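Local coordinates for myosin-17 (Arabidopsis thaliana, PDB 7KFL), which is a plant class XI myosin motor, represented here by its globular tail, the cargo-binding domain that probably recruits the cargo carried along actin, at residues 55-58 against 59-63; 328-332 against 333-337; 233-236 against 237-240; 39-43 against 44-48; 176-179 against 180-184. One frame throughout, in Å; residues are numbered along the deposited sequence.

Contact 1: residues 55-58 against 59-63; sequences DRII and QTIAT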
loop_
_atom_site.group_PDB
_atom_site.type_symbol
_atom_site.label_atom_id
_atom_site.label_comp_id
_atom_site.label_asym_id
_atom_site.label_seq_id
_atom_site.Cartn_x
_atom_site.Cartn_y
_atom_site.Cartn_z
ATOM N N ASP A 55 -22.460 10.672 13.411
ATOM C CA ASP A 55 -22.995 10.494 12.033
ATOM C C ASP A 55 -22.514 11.644 11.141
ATOM O O ASP A 55 -22.102 11.371 9.996
ATOM C CB ASP A 55 -24.526 10.428 12.020
ATOM C CG ASP A 55 -25.101 9.068 12.376
ATOM O OD1 ASP A 55 -24.321 8.094 12.438
ATOM O OD2 ASP A 55 -26.327 8.993 12.580
ATOM N N ARG A 56 -22.559 12.874 11.655
ATOM C CA ARG A 56 -22.290 14.114 10.881
ATOM C C ARG A 56 -20.791 14.240 10.596
ATOM O O ARG A 56 -20.448 14.709 9.492
ATOM C CB ARG A 56 -22.847 15.323 11.636
ATOM C CG ARG A 56 -24.364 15.308 11.744
ATOM C CD ARG A 56 -24.980 16.689 11.705
ATOM N NE ARG A 56 -24.592 17.435 10.515
ATOM C CZ ARG A 56 -24.832 18.727 10.321
ATOM N NH1 ARG A 56 -25.469 19.433 11.241
ATOM N NH2 ARG A 56 -24.433 19.311 9.205
ATOM N N ILE A 57 -19.938 13.842 11.546
ATOM C CA ILE A 57 -18.465 13.710 11.339
ATOM C C ILE A 57 -18.235 12.733 10.178
ATOM O O ILE A 57 -17.519 13.106 9.229
ATOM C CB ILE A 57 -17.744 13.256 12.627
ATOM C CG1 ILE A 57 -17.738 14.358 13.691
ATOM C CG2 ILE A 57 -16.333 12.773 12.320
ATOM C CD1 ILE A 57 -17.306 13.891 15.063
ATOM N N ILE A 58 -18.829 11.537 10.255
ATOM C CA ILE A 58 -18.657 10.443 9.253
ATOM C C ILE A 58 -19.130 10.947 7.883
ATOM O O ILE A 58 -18.390 10.747 6.898
ATOM C CB ILE A 58 -19.397 9.163 9.694
ATOM C CG1 ILE A 58 -18.770 8.547 10.949
ATOM C CG2 ILE A 58 -19.479 8.152 8.558
ATOM C CD1 ILE A 58 -17.379 7.986 10.751
ATOM N N GLN A 59 -20.307 11.578 7.828
ATOM C CA GLN A 59 -20.918 12.118 6.581
ATOM C C GLN A 59 -19.977 13.150 5.949
ATOM O O GLN A 59 -19.827 13.134 4.712
ATOM C CB GLN A 59 -22.287 12.732 6.879
ATOM C CG GLN A 59 -23.379 11.693 7.100
ATOM C CD GLN A 59 -24.605 12.260 7.775
ATOM O OE1 GLN A 59 -24.721 13.467 7.993
ATOM N NE2 GLN A 59 -25.540 11.385 8.114
ATOM N N THR A 60 -19.365 14.006 6.771
ATOM C CA THR A 60 -18.425 15.077 6.342
ATOM C C THR A 60 -17.221 14.437 5.640
ATOM O O THR A 60 -16.928 14.838 4.492
ATOM C CB THR A 60 -18.019 15.955 7.534
ATOM O OG1 THR A 60 -19.214 16.508 8.089
ATOM C CG2 THR A 60 -17.066 17.071 7.163
ATOM N N ILE A 61 -16.564 13.474 6.297
ATOM C CA ILE A 61 -15.378 12.743 5.754
ATOM C C ILE A 61 -15.802 12.023 4.468
ATOM O O ILE A 61 -15.062 12.105 3.478
ATOM C CB ILE A 61 -14.786 11.764 6.789
ATOM C CG1 ILE A 61 -14.302 12.484 8.051
ATOM C CG2 ILE A 61 -13.678 10.928 6.164
ATOM C CD1 ILE A 61 -14.083 11.568 9.237
ATOM N N ALA A 62 -16.953 11.345 4.496
ATOM C CA ALA A 62 -17.524 10.594 3.353
ATOM C C ALA A 62 -17.725 11.533 2.157
ATOM O O ALA A 62 -17.351 11.141 1.042
ATOM C CB ALA A 62 -18.815 9.929 3.761
ATOM N N THR A 63 -18.277 12.729 2.384
ATOM C CA THR A 63 -18.598 13.723 1.321
ATOM C C THR A 63 -17.306 14.347 0.776
ATOM O O THR A 63 -17.307 14.764 -0.401
ATOM C CB THR A 63 -19.551 14.812 1.832
ATOM O OG1 THR A 63 -20.484 14.228 2.739
ATOM C CG2 THR A 63 -20.301 15.496 0.710
#
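Q59 opens the second half of this continuous alpha-helical stretch by taking the carbonyl of D55 in a standard i to i+4 bond, Q59 N to D55 O 2.8 Å. Its side chain, extended beyond CG, runs back over the same carbonyl, with Q59 CG 3.2 Å from D55 O, and carries the amide to the flank of R56, whose guanidinium plane is turned 42° from it. The guanidinium itself is engaged elsewhere, in a salt bridge with D13 of helix 4-20. T60 comes next and bonds twice to one acceptor. OG1 stands beside its own backbone N (chi1 -58°), which aims the hydroxyl back down the helix to give a short T60 OG1 to R56 O bond of 2.6 Å. T60 N reaches that same oxygen at 3.0 Å, from the other face of the carbonyl plane, so two donors grip R56 O. A valine here would keep the branched shape but is likely to leave R56 O with the backbone N-H as its one remaining donor within the helix. I61 follows, lying side by side with I57 and pointing the same way, I61 CD1 4.0 Å from I57 CG2; I57 also meets F155 of helix 150-186. At A62, N lies 2.9 Å from I58 O and the methyl carbon CB 3.3 Å from that same oxygen.

Contact 2: residues 328-332 against 333-337; sequences PVLSI and QQLYR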
loop_
_atom_site.group_PDB
_atom_site.type_symbol
_atom_site.label_atom_id
_atom_site.label_comp_id
_atom_site.label_asym_id
_atom_site.label_seq_id
_atom_site.Cartn_x
_atom_site.Cartn_y
_atom_site.Cartn_z
ATOM N N PRO A 328 15.693 -19.155 -4.905
ATOM C CA PRO A 328 15.132 -19.920 -3.788
ATOM C C PRO A 328 13.645 -19.665 -3.481
ATOM O O PRO A 328 13.059 -20.484 -2.803
ATOM C CB PRO A 328 15.994 -19.491 -2.588
ATOM C CG PRO A 328 16.526 -18.130 -2.975
ATOM C CD PRO A 328 16.745 -18.222 -4.469
ATOM N N VAL A 329 13.077 -18.558 -3.974
ATOM C CA VAL A 329 11.659 -18.156 -3.730
ATOM C C VAL A 329 10.760 -18.724 -4.839
ATOM O O VAL A 329 9.557 -18.915 -4.570
ATOM C CB VAL A 329 11.527 -16.624 -3.606
ATOM C CG1 VAL A 329 10.094 -16.143 -3.785
ATOM C CG2 VAL A 329 12.093 -16.128 -2.284
ATOM N N LEU A 330 11.310 -18.983 -6.029
ATOM C CA LEU A 330 10.541 -19.494 -7.199
ATOM C C LEU A 330 10.206 -20.974 -6.995
ATOM O O LEU A 330 11.080 -21.719 -6.512
ATOM C CB LEU A 330 11.343 -19.292 -8.490
ATOM C CG LEU A 330 11.081 -17.983 -9.231
ATOM C CD1 LEU A 330 11.593 -16.792 -8.434
ATOM C CD2 LEU A 330 11.711 -18.009 -10.614
ATOM N N SER A 331 8.984 -21.373 -7.364
ATOM C CA SER A 331 8.511 -22.780 -7.382
ATOM C C SER A 331 9.090 -23.500 -8.606
ATOM O O SER A 331 9.540 -22.810 -9.548
ATOM C CB SER A 331 7.008 -22.845 -7.383
ATOM O OG SER A 331 6.491 -22.498 -8.658
ATOM N N ILE A 332 9.060 -24.836 -8.596
ATOM C CA ILE A 332 9.530 -25.696 -9.722
ATOM C C ILE A 332 8.682 -25.387 -10.963
ATOM O O ILE A 332 9.269 -25.275 -12.054
ATOM C CB ILE A 332 9.482 -27.191 -9.341
ATOM C CG1 ILE A 332 10.477 -27.535 -8.227
ATOM C CG2 ILE A 332 9.686 -28.070 -10.568
ATOM C CD1 ILE A 332 11.937 -27.403 -8.619
ATOM N N GLN A 333 7.362 -25.252 -10.801
ATOM C CA GLN A 333 6.409 -25.033 -11.925
ATOM C C GLN A 333 6.717 -23.690 -12.604
ATOM O O GLN A 333 6.528 -23.600 -13.836
ATOM C CB GLN A 333 4.951 -25.082 -11.454
ATOM C CG GLN A 333 4.023 -25.786 -12.439
ATOM C CD GLN A 333 2.756 -25.019 -12.739
ATOM O OE1 GLN A 333 1.943 -24.750 -11.856
ATOM N NE2 GLN A 333 2.566 -24.676 -14.004
ATOM N N GLN A 334 7.173 -22.695 -11.833
ATOM C CA GLN A 334 7.561 -21.349 -12.335
ATOM C C GLN A 334 8.860 -21.462 -13.140
ATOM O O GLN A 334 8.874 -20.999 -14.298
ATOM C CB GLN A 334 7.732 -20.362 -11.177
ATOM C CG GLN A 334 6.416 -19.909 -10.559
ATOM C CD GLN A 334 6.601 -19.244 -9.217
ATOM O OE1 GLN A 334 7.685 -19.264 -8.636
ATOM N NE2 GLN A 334 5.533 -18.652 -8.705
ATOM N N LEU A 335 9.904 -22.049 -12.541
ATOM C CA LEU A 335 11.240 -22.246 -13.170
ATOM C C LEU A 335 11.080 -22.974 -14.507
ATOM O O LEU A 335 11.695 -22.528 -15.491
ATOM C CB LEU A 335 12.142 -23.048 -12.227
ATOM C CG LEU A 335 12.653 -22.295 -11.000
ATOM C CD1 LEU A 335 13.339 -23.247 -10.034
ATOM C CD2 LEU A 335 13.598 -21.172 -11.399
ATOM N N TYR A 336 10.291 -24.052 -14.532
ATOM C CA TYR A 336 10.067 -24.908 -15.726
ATOM C C TYR A 336 9.560 -24.043 -16.886
ATOM O O TYR A 336 10.158 -24.108 -17.974
ATOM C CB TYR A 336 9.101 -26.054 -15.410
ATOM C CG TYR A 336 8.735 -26.900 -16.604
ATOM C CD1 TYR A 336 9.578 -27.902 -17.057
ATOM C CD2 TYR A 336 7.551 -26.689 -17.293
ATOM C CE1 TYR A 336 9.253 -28.677 -18.159
ATOM C CE2 TYR A 336 7.210 -27.453 -18.397
ATOM C CZ TYR A 336 8.063 -28.453 -18.832
ATOM O OH TYR A 336 7.732 -29.210 -19.919
ATOM N N ARG A 337 8.501 -23.262 -16.654
ATOM C CA ARG A 337 7.901 -22.342 -17.659
ATOM C C ARG A 337 8.988 -21.397 -18.187
ATOM O O ARG A 337 9.167 -21.330 -19.418
ATOM C CB ARG A 337 6.728 -21.566 -17.046
ATOM C CG ARG A 337 6.163 -20.461 -17.928
ATOM C CD ARG A 337 5.698 -20.960 -19.282
ATOM N NE ARG A 337 4.606 -21.917 -19.158
ATOM C CZ ARG A 337 3.308 -21.616 -19.159
ATOM N NH1 ARG A 337 2.900 -20.362 -19.271
ATOM N NH2 ARG A 337 2.413 -22.581 -19.038
#
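S331 and Q334 form a capping box at the start of helix 332-341, each using its side chain to bond the other's backbone N-H. In one direction Q334 N donates to S331 OG over 3.3 Å; the hydroxyl is brought there by a chi1 of 75°, which sets OG between the backbone N and the carbonyl carbon. In the other, S331 N donates to Q334 OE1 at 2.8 Å, approaching from above the amide carbonyl plane, 47° out of it. The glutamine chain is extended beyond CG and runs back alongside S331, Q334 CG 3.2 Å from S331 OG. Both polar ends have further partners in the loop after helix 354-369: S331 OG bonds S375 O and Q334 NE2 bonds F376 O, which ties the cap to that loop.

Backbone bonds then start the helix proper, with L335 N to S331 O at 3.1 Å and Y336 N to I332 O at 2.9 Å. The apolar part is a hydrophobic staple between L330, just before the N-cap, and L335. L330 crosses the Q334 side chain at about a right angle and meets L335 obliquely, L330 CD2 lying 3.8 Å from L335 CD2.

Contact 3: residues 233-236 against 237-240; sequences NAPP and FLVR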
loop_
_atom_site.group_PDB
_atom_site.type_symbol
_atom_site.label_atom_id
_atom_site.label_comp_id
_atom_site.label_asym_id
_atom_site.label_seq_id
_atom_site.Cartn_x
_atom_site.Cartn_y
_atom_site.Cartn_z
ATOM N N ASN A 233 1.691 14.658 6.961
ATOM C CA ASN A 233 2.236 14.014 8.189
ATOM C C ASN A 233 1.508 12.691 8.451
ATOM O O ASN A 233 1.159 12.421 9.618
ATOM C CB ASN A 233 2.166 14.963 9.386
ATOM C CG ASN A 233 3.196 16.068 9.296
ATOM O OD1 ASN A 233 4.378 15.834 9.531
ATOM N ND2 ASN A 233 2.762 17.268 8.947
ATOM N N ALA A 234 1.295 11.897 7.399
ATOM C CA ALA A 234 0.767 10.517 7.478
ATOM C C ALA A 234 1.732 9.688 8.322
ATOM O O ALA A 234 2.939 9.748 8.098
ATOM C CB ALA A 234 0.606 9.940 6.093
ATOM N N PRO A 235 1.248 8.915 9.323
ATOM C CA PRO A 235 2.138 8.152 10.199
ATOM C C PRO A 235 2.998 7.187 9.384
ATOM O O PRO A 235 2.464 6.367 8.641
ATOM C CB PRO A 235 1.194 7.410 11.158
ATOM C CG PRO A 235 -0.157 7.439 10.469
ATOM C CD PRO A 235 -0.171 8.716 9.657
ATOM N N PRO A 236 4.347 7.268 9.479
ATOM C CA PRO A 236 5.233 6.471 8.627
ATOM C C PRO A 236 4.808 4.999 8.487
ATOM O O PRO A 236 4.901 4.471 7.394
ATOM C CB PRO A 236 6.587 6.583 9.344
ATOM C CG PRO A 236 6.540 7.941 10.007
ATOM C CD PRO A 236 5.093 8.129 10.413
ATOM N N PHE A 237 4.350 4.391 9.587
ATOM C CA PHE A 237 3.851 2.991 9.669
ATOM C C PHE A 237 2.834 2.723 8.550
ATOM O O PHE A 237 2.981 1.711 7.837
ATOM C CB PHE A 237 3.241 2.726 11.048
ATOM C CG PHE A 237 2.601 1.371 11.203
ATOM C CD1 PHE A 237 1.287 1.158 10.810
ATOM C CD2 PHE A 237 3.312 0.304 11.735
ATOM C CE1 PHE A 237 0.699 -0.089 10.943
ATOM C CE2 PHE A 237 2.722 -0.942 11.870
ATOM C CZ PHE A 237 1.416 -1.137 11.477
ATOM N N LEU A 238 1.828 3.592 8.412
ATOM C CA LEU A 238 0.755 3.458 7.386
ATOM C C LEU A 238 1.350 3.618 5.983
ATOM O O LEU A 238 0.860 2.935 5.067
ATOM C CB LEU A 238 -0.347 4.496 7.625
ATOM C CG LEU A 238 -1.444 4.107 8.616
ATOM C CD1 LEU A 238 -2.674 4.982 8.417
ATOM C CD2 LEU A 238 -1.826 2.639 8.487
ATOM N N VAL A 239 2.355 4.483 5.823
ATOM C CA VAL A 239 3.014 4.756 4.511
ATOM C C VAL A 239 3.860 3.534 4.126
ATOM O O VAL A 239 3.850 3.168 2.934
ATOM C CB VAL A 239 3.844 6.055 4.548
ATOM C CG1 VAL A 239 4.539 6.319 3.220
ATOM C CG2 VAL A 239 2.996 7.255 4.945
ATOM N N ARG A 240 4.549 2.924 5.097
ATOM C CA ARG A 240 5.328 1.666 4.921
ATOM C C ARG A 240 4.427 0.576 4.328
ATOM O O ARG A 240 4.899 -0.143 3.425
ATOM C CB ARG A 240 5.924 1.181 6.246
ATOM C CG ARG A 240 7.135 1.974 6.713
ATOM C CD ARG A 240 7.996 1.210 7.702
ATOM N NE ARG A 240 7.399 1.130 9.030
ATOM C CZ ARG A 240 7.380 2.115 9.928
ATOM N NH1 ARG A 240 7.919 3.293 9.655
ATOM N NH2 ARG A 240 6.805 1.922 11.103
#
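P236 and R240 are linked by a well-formed backbone bond, R240 N to P236 O at 2.8 Å, with an N-H...O angle of 161°. P235, the N-cap residue of helix 236-260, has a carbonyl that two N-H groups approach, but both bonds are weak: L238 N at 2.9 Å from P235 O with a bent geometry, and V239 N at 3.4 Å from P235 O. Neither proline has an N-H to give, and as P236 is the first residue of the helix, where no preceding turn could accept one, it costs the helix no bond.

Apolar contacts join the loop to the first turn. The P235 ring and the L238 side chain lie side by side and point the same way, P235 CG 4.0 Å from L238 CG. V239 turns CG2, the branch beside its backbone N, back to A234, with A234 CB 3.8 Å from V239 CG2.

The charged side chain of R240 is bent at chi3 (-75°), which curls the guanidinium back over the helix start, R240 NH1 coming within 3.6 Å of P236 CB. One guanidinium face lies over F237 CA, and NH1 bonds E290 O. A methionine here would be likely to leave E290 O without this donor and P236 without the flat group packed against it.

The loop leaves helix 205-231 through a Schellman motif with N233 at its C-prime position, then turns into helix 236-260. A234 and V239 pack back on M229, P236 meets helix 289-292, and L238 meets I391 of helix 388-393.

Contact 4: residues 39-43 against 44-48; sequences CLLHW and RSFEV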
loop_
_atom_site.group_PDB
_atom_site.type_symbol
_atom_site.label_atom_id
_atom_site.label_comp_id
_atom_site.label_asym_id
_atom_site.label_seq_id
_atom_site.Cartn_x
_atom_site.Cartn_y
_atom_site.Cartn_z
ATOM N N CYS A 39 -14.062 18.767 21.332
ATOM C CA CYS A 39 -15.520 19.068 21.303
ATOM C C CYS A 39 -16.302 17.909 21.935
ATOM O O CYS A 39 -17.119 18.171 22.842
ATOM C CB CYS A 39 -16.016 19.303 19.881
ATOM S SG CYS A 39 -15.385 20.833 19.148
ATOM N N LEU A 40 -16.048 16.680 21.477
ATOM C CA LEU A 40 -16.735 15.450 21.951
ATOM C C LEU A 40 -16.428 15.238 23.438
ATOM O O LEU A 40 -17.329 14.765 24.165
ATOM C CB LEU A 40 -16.277 14.250 21.113
ATOM C CG LEU A 40 -16.596 14.305 19.616
ATOM C CD1 LEU A 40 -16.140 13.028 18.929
ATOM C CD2 LEU A 40 -18.078 14.543 19.362
ATOM N N LEU A 41 -15.209 15.577 23.865
ATOM C CA LEU A 41 -14.755 15.467 25.279
ATOM C C LEU A 41 -15.431 16.570 26.107
ATOM O O LEU A 41 -15.892 16.269 27.228
ATOM C CB LEU A 41 -13.227 15.574 25.325
ATOM C CG LEU A 41 -12.542 14.847 26.482
ATOM C CD1 LEU A 41 -12.729 13.339 26.375
ATOM C CD2 LEU A 41 -11.061 15.192 26.530
ATOM N N HIS A 42 -15.504 17.786 25.555
ATOM C CA HIS A 42 -16.154 18.980 26.164
ATOM C C HIS A 42 -17.648 18.702 26.374
ATOM O O HIS A 42 -18.121 18.859 27.520
ATOM C CB HIS A 42 -15.905 20.220 25.288
ATOM C CG HIS A 42 -16.433 21.494 25.860
ATOM N ND1 HIS A 42 -15.910 22.064 27.007
ATOM C CD2 HIS A 42 -17.421 22.318 25.444
ATOM C CE1 HIS A 42 -16.562 23.178 27.278
ATOM N NE2 HIS A 42 -17.492 23.357 26.332
ATOM N N TRP A 43 -18.349 18.281 25.315
ATOM C CA TRP A 43 -19.818 18.032 25.303
ATOM C C TRP A 43 -20.161 16.711 26.008
ATOM O O TRP A 43 -21.359 16.492 26.277
ATOM C CB TRP A 43 -20.356 18.035 23.866
ATOM C CG TRP A 43 -20.119 19.308 23.114
ATOM C CD1 TRP A 43 -20.056 20.572 23.625
ATOM C CD2 TRP A 43 -19.943 19.445 21.692
ATOM N NE1 TRP A 43 -19.838 21.481 22.626
ATOM C CE2 TRP A 43 -19.766 20.820 21.429
ATOM C CE3 TRP A 43 -19.910 18.544 20.621
ATOM C CZ2 TRP A 43 -19.561 21.309 20.139
ATOM C CZ3 TRP A 43 -19.710 19.027 19.346
ATOM C CH2 TRP A 43 -19.539 20.392 19.111
ATOM N N ARG A 44 -19.160 15.866 26.279
ATOM C CA ARG A 44 -19.319 14.506 26.864
ATOM C C ARG A 44 -20.156 13.648 25.904
ATOM O O ARG A 44 -21.028 12.904 26.381
ATOM C CB ARG A 44 -19.940 14.593 28.265
ATOM C CG ARG A 44 -19.162 15.467 29.238
ATOM C CD ARG A 44 -19.915 15.720 30.532
ATOM N NE ARG A 44 -20.190 14.495 31.277
ATOM C CZ ARG A 44 -19.387 13.944 32.189
ATOM N NH1 ARG A 44 -18.224 14.498 32.494
ATOM N NH2 ARG A 44 -19.755 12.827 32.795
ATOM N N SER A 45 -19.878 13.747 24.598
ATOM C CA SER A 45 -20.612 13.064 23.500
ATOM C C SER A 45 -20.320 11.558 23.510
ATOM O O SER A 45 -21.110 10.801 22.914
ATOM C CB SER A 45 -20.274 13.667 22.161
ATOM O OG SER A 45 -20.775 14.989 22.060
ATOM N N PHE A 46 -19.224 11.142 24.149
ATOM C CA PHE A 46 -18.851 9.714 24.320
ATOM C C PHE A 46 -19.785 9.056 25.344
ATOM O O PHE A 46 -19.881 7.816 25.335
ATOM C CB PHE A 46 -17.381 9.575 24.729
ATOM C CG PHE A 46 -16.380 10.073 23.715
ATOM C CD1 PHE A 46 -16.460 9.697 22.382
ATOM C CD2 PHE A 46 -15.338 10.906 24.097
ATOM C CE1 PHE A 46 -15.533 10.152 21.456
ATOM C CE2 PHE A 46 -14.411 11.360 23.170
ATOM C CZ PHE A 46 -14.510 10.982 21.851
ATOM N N GLU A 47 -20.461 9.853 26.182
ATOM C CA GLU A 47 -21.257 9.373 27.345
ATOM C C GLU A 47 -22.768 9.541 27.114
ATOM O O GLU A 47 -23.529 9.088 27.991
ATOM C CB GLU A 47 -20.815 10.111 28.611
ATOM C CG GLU A 47 -19.474 9.641 29.141
ATOM C CD GLU A 47 -18.854 10.548 30.190
ATOM O OE1 GLU A 47 -18.450 11.678 29.833
ATOM O OE2 GLU A 47 -18.784 10.126 31.364
ATOM N N VAL A 48 -23.201 10.149 26.002
ATOM C CA VAL A 48 -24.651 10.303 25.665
ATOM C C VAL A 48 -25.147 9.013 25.002
ATOM O O VAL A 48 -24.383 8.411 24.225
ATOM C CB VAL A 48 -24.936 11.532 24.780
ATOM C CG1 VAL A 48 -24.443 12.811 25.431
ATOM C CG2 VAL A 48 -24.367 11.395 23.376
#
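F46 places CG beside its backbone N (chi1 -63°), a torsion that carries the phenylalanine ring back to L40 in the last turn of helix 31-43. The two side chains cross at about a right angle. L40 CB sits over one face of the ring in a CH-pi contact, 4.2 Å from the F46 centroid and 25° off the ring normal, while L41 comes to the edge, L41 CD1 lying 4.1 Å from F46 CE2. The first torsion of L40 directs its methyls to two neighbours: CD1 also lies against the F46 ring, and S45 packs on the other methyl, with S45 CB 3.7 Å from L40 CD2. The S45 OG stands at the edge of the W43 indole, near the ring plane. The helix is closed by a Schellman motif with R44, of positive phi (62°), as its C-prime residue: S45 N folds back to donate to L40 O at 2.8 Å, and the inner bond, R44 N to L41 O, is weak. A type I beta turn from R44 to E47 follows. The R44 guanidinium lies across the turn against E47, whose carboxylate meets its face, R44 NH2 to E47 OE2 being 3.2 Å, a contact of charges alone. F46 and L40 also touch F54 of helix 53-65.

Contact 5: residues 176-179 against 180-184; sequences KEIS and PLLGL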
loop_
_atom_site.group_PDB
_atom_site.type_symbol
_atom_site.label_atom_id
_atom_site.label_comp_id
_atom_site.label_asym_id
_atom_site.label_seq_id
_atom_site.Cartn_x
_atom_site.Cartn_y
_atom_site.Cartn_z
ATOM N N LYS A 176 -3.507 2.414 -10.117
ATOM C CA LYS A 176 -4.148 2.825 -11.398
ATOM C C LYS A 176 -3.203 3.738 -12.192
ATOM O O LYS A 176 -3.280 3.722 -13.437
ATOM C CB LYS A 176 -5.476 3.532 -11.109
ATOM C CG LYS A 176 -6.229 4.065 -12.322
ATOM C CD LYS A 176 -7.183 5.192 -11.971
ATOM C CE LYS A 176 -8.560 5.038 -12.584
ATOM N NZ LYS A 176 -9.569 5.855 -11.866
ATOM N N GLU A 177 -2.360 4.514 -11.502
ATOM C CA GLU A 177 -1.450 5.512 -12.126
ATOM C C GLU A 177 -0.224 4.806 -12.723
ATOM O O GLU A 177 0.192 5.212 -13.827
ATOM C CB GLU A 177 -1.034 6.572 -11.105
ATOM C CG GLU A 177 -0.480 7.832 -11.745
ATOM C CD GLU A 177 -0.145 8.946 -10.769
ATOM O OE1 GLU A 177 -1.070 9.422 -10.073
ATOM O OE2 GLU A 177 1.044 9.325 -10.697
ATOM N N ILE A 178 0.331 3.804 -12.030
ATOM C CA ILE A 178 1.583 3.096 -12.445
ATOM C C ILE A 178 1.240 1.833 -13.245
ATOM O O ILE A 178 2.189 1.195 -13.742
ATOM C CB ILE A 178 2.499 2.781 -11.242
ATOM C CG1 ILE A 178 1.934 1.683 -10.337
ATOM C CG2 ILE A 178 2.815 4.053 -10.467
ATOM C CD1 ILE A 178 2.831 1.325 -9.175
ATOM N N SER A 179 -0.048 1.488 -13.378
ATOM C CA SER A 179 -0.522 0.307 -14.150
ATOM C C SER A 179 -0.190 0.489 -15.632
ATOM O O SER A 179 0.401 -0.405 -16.234
ATOM C CB SER A 179 -1.997 0.037 -13.923
ATOM O OG SER A 179 -2.377 -1.224 -14.460
ATOM N N PRO A 180 -0.531 1.636 -16.270
ATOM C CA PRO A 180 -0.204 1.858 -17.680
ATOM C C PRO A 180 1.306 1.921 -17.966
ATOM O O PRO A 180 1.699 1.559 -19.060
ATOM C CB PRO A 180 -0.848 3.216 -18.013
ATOM C CG PRO A 180 -1.859 3.440 -16.913
ATOM C CD PRO A 180 -1.259 2.775 -15.693
ATOM N N LEU A 181 2.106 2.373 -16.991
ATOM C CA LEU A 181 3.586 2.502 -17.111
ATOM C C LEU A 181 4.217 1.105 -17.129
ATOM O O LEU A 181 5.110 0.870 -17.968
ATOM C CB LEU A 181 4.135 3.335 -15.946
ATOM C CG LEU A 181 3.553 4.740 -15.787
ATOM C CD1 LEU A 181 4.182 5.444 -14.594
ATOM C CD2 LEU A 181 3.742 5.566 -17.050
ATOM N N LEU A 182 3.771 0.218 -16.235
ATOM C CA LEU A 182 4.153 -1.220 -16.231
ATOM C C LEU A 182 3.645 -1.857 -17.531
ATOM O O LEU A 182 4.389 -2.660 -18.130
ATOM C CB LEU A 182 3.566 -1.898 -14.988
ATOM C CG LEU A 182 4.129 -1.414 -13.651
ATOM C CD1 LEU A 182 3.271 -1.894 -12.491
ATOM C CD2 LEU A 182 5.570 -1.865 -13.469
ATOM N N GLY A 183 2.438 -1.475 -17.966
ATOM C CA GLY A 183 1.867 -1.834 -19.278
ATOM C C GLY A 183 2.847 -1.575 -20.410
ATOM O O GLY A 183 2.939 -2.427 -21.312
ATOM N N LEU A 184 3.563 -0.444 -20.364
ATOM C CA LEU A 184 4.549 -0.035 -21.403
ATOM C C LEU A 184 5.891 -0.742 -21.159
ATOM O O LEU A 184 6.563 -1.065 -22.157
ATOM C CB LEU A 184 4.706 1.492 -21.396
ATOM C CG LEU A 184 3.476 2.291 -21.830
ATOM C CD1 LEU A 184 3.678 3.775 -21.574
ATOM C CD2 LEU A 184 3.145 2.056 -23.296
#
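I178 and L182 stand one turn apart on the buried side of helix 150-186, with the leucine side chain carried back along the helix. L182 places CG beside its backbone N (chi1 -66°), which brings it over the carbonyl of I178: L182 CG is 3.3 Å from I178 O, and its CD1 comes within 4.4 Å of I178 CG1. Both side chains also pack on I250 of helix 236-260. L181, the residue before L182, leans back the same way: its CG lies 3.9 Å from E177 O, and its side chain touches I218 of helix 205-231. The E177 carboxylate faces that helix too, its two oxygens bonded to Y225 OH and S221 OG.

P180 presents its ring to the preceding turn in place of an N-H. Its CD lies 3.2 Å from K176 O and 3.4 Å from E177 O, so the ring occupies the place where a donor would otherwise stand. P180 has no N-H to give, and L181 N makes no bond to the turn before. The regular pattern restarts with L182 N to I178 O at 3.1 Å and continues with G183 N to S179 O at 2.9 Å. S179 holds its hydroxyl anti to the backbone N (chi1 -169°). This is the arrangement of a proline kink within a long helix, here in the helix bundle of the globular tail.

Overall arrangement
From the N terminus, contact 4 comes first and ends helix 31-43; the short loop that follows leads into helix 53-65, which carries contact 1. These two touch, through I57 and L40, with centres about 17 Å apart. Contact 5 then lies within the long helix 150-186, the helix whose earlier part covers contact 1. Contact 3 turns the chain from helix 205-231 into helix 236-260, and contact 2 begins helix 332-341 within the DIL region, about 58 Å from contact 4 between centres. Each contact closes on itself within one short run, and all five are in series, none nested or crossed. Helix 236-260 links contacts 3, 5 and 2.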